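Local coordinates for protein lectin CEL-IV, C-type (Cucumaria echinata, PDB 3ALU) that binds galactose-containing sugars such as raffinose at a calcium site, as a tetrameric C-type lectin of a sea cucumber, at residues 65-68 / 69-73. Sequence-based numbering, arbitrary orientation.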
loop_
_atom_site.group_PDB
_atom_site.type_symbol
_atom_site.label_atom_id
_atom_site.label_comp_id
_atom_site.label_asym_id
_atom_site.label_seq_id
_atom_site.Cartn_x
_atom_site.Cartn_y
_atom_site.Cartn_z
ATOM N N GLU A 65 -0.782 7.739 -21.590
ATOM C CA GLU A 65 0.439 8.383 -21.125
ATOM C C GLU A 65 1.460 7.269 -20.835
ATOM O O GLU A 65 2.659 7.436 -21.116
ATOM C CB GLU A 65 0.179 9.224 -19.885
ATOM C CG GLU A 65 1.470 9.897 -19.381
ATOM C CD GLU A 65 1.250 11.112 -18.479
ATOM O OE1 GLU A 65 0.200 11.206 -17.796
ATOM O OE2 GLU A 65 2.165 11.964 -18.445
ATOM N N LEU A 66 0.994 6.148 -20.300
ATOM C CA LEU A 66 1.875 4.996 -20.095
ATOM C C LEU A 66 2.524 4.562 -21.404
ATOM O O LEU A 66 3.776 4.382 -21.493
ATOM C CB LEU A 66 1.142 3.841 -19.409
ATOM C CG LEU A 66 1.984 2.570 -19.140
ATOM C CD1 LEU A 66 3.240 2.844 -18.312
ATOM C CD2 LEU A 66 1.118 1.486 -18.494
ATOM N N VAL A 67 1.708 4.426 -22.452
ATOM C CA VAL A 67 2.246 4.001 -23.732
ATOM C C VAL A 67 3.164 5.059 -24.348
ATOM O O VAL A 67 4.286 4.729 -24.815
ATOM C CB VAL A 67 1.099 3.615 -24.716
ATOM C CG1 VAL A 67 1.638 3.365 -26.126
ATOM C CG2 VAL A 67 0.348 2.390 -24.213
ATOM N N LYS A 68 2.726 6.321 -24.347
ATOM C CA LYS A 68 3.472 7.337 -25.068
ATOM C C LYS A 68 4.754 7.685 -24.363
ATOM O O LYS A 68 5.752 7.945 -25.038
ATOM C CB LYS A 68 2.648 8.586 -25.329
ATOM C CG LYS A 68 1.522 8.307 -26.346
ATOM C CD LYS A 68 0.825 9.577 -26.793
ATOM C CE LYS A 68 1.776 10.530 -27.491
ATOM N NZ LYS A 68 1.022 11.761 -27.917
ATOM N N THR A 69 4.742 7.692 -23.035
ATOM C CA THR A 69 6.023 7.928 -22.318
ATOM C C THR A 69 6.964 6.713 -22.387
ATOM O O THR A 69 8.193 6.888 -22.296
ATOM C CB THR A 69 5.834 8.335 -20.852
ATOM O OG1 THR A 69 5.191 7.284 -20.126
ATOM C CG2 THR A 69 5.006 9.611 -20.760
ATOM N N SER A 70 6.410 5.503 -22.558
ATOM C CA SER A 70 7.243 4.300 -22.660
ATOM C C SER A 70 7.821 4.088 -24.073
ATOM O O SER A 70 8.896 3.500 -24.230
ATOM C CB SER A 70 6.461 3.052 -22.221
ATOM O OG SER A 70 5.977 3.173 -20.881
ATOM N N LEU A 71 7.105 4.556 -25.092
ATOM C CA LEU A 71 7.471 4.311 -26.488
ATOM C C LEU A 71 7.702 5.602 -27.285
ATOM O O LEU A 71 7.244 5.695 -28.415
ATOM C CB LEU A 71 6.355 3.511 -27.154
ATOM C CG LEU A 71 6.287 1.985 -27.029
ATOM C CD1 LEU A 71 7.269 1.247 -26.100
ATOM C CD2 LEU A 71 4.860 1.425 -27.113
ATOM N N PRO A 72 8.442 6.590 -26.725
ATOM C CA PRO A 72 8.401 7.906 -27.412
ATOM C C PRO A 72 8.973 7.900 -28.831
ATOM O O PRO A 72 8.504 8.670 -29.684
ATOM C CB PRO A 72 9.209 8.824 -26.475
ATOM C CG PRO A 72 10.096 7.863 -25.686
ATOM C CD PRO A 72 9.279 6.637 -25.499
ATOM N N ASP A 73 9.957 7.041 -29.098
ATOM C CA ASP A 73 10.599 7.011 -30.421
ATOM C C ASP A 73 9.757 6.234 -31.424
ATOM O O ASP A 73 10.079 6.199 -32.620
ATOM C CB ASP A 73 11.980 6.353 -30.341
ATOM C CG ASP A 73 13.025 7.247 -29.701
ATOM O OD1 ASP A 73 14.000 6.677 -29.146
ATOM O OD2 ASP A 73 12.882 8.500 -29.765
#
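The carbonyl oxygen of Leu-66 is gripped twice by Ser-70. Ser-70 OG donates to Leu-66 O at 2.6 Å, and Ser-70 N donates to the same oxygen at 3.1 Å. The two donors come from opposite faces of the carbonyl plane. The hydroxyl folds back along the helix because OG lies beside its own backbone N, anti to the carbonyl carbon (chi1 -58°).

Thr-69 grips Glu-65 O in the same double way, but with OG1 between its backbone N and carbonyl carbon (chi1 63°). Thr-69 N donates to Glu-65 O at 2.8 Å and Thr-69 OG1 donates to Glu-65 O at 2.7 Å, again from opposite faces. Such Ser and Thr bonds back to the carbonyl four residues earlier are common within helices. Thr-69 CG2 also lies against Glu-65 CG at 3.8 Å.

Leu-71 N bonds to Val-67 O at 2.8 Å; Leu-71 itself has left helical backbone angles. Pro-72 has no N-H to offer Lys-68 O, and the ladder of i to i+4 bonds ends with Leu-71 N. Val-67 CG1 touches Leu-71 CD2 at 3.9 Å.

This is the C-terminal end of helix 57-70 in the C-type lectin domain. Leu-8 of the second subunit packs on Glu-65 and Leu-66. Val-67 and Leu-71 pack on strand 143-148, and Leu-71 also meets strand 15-21.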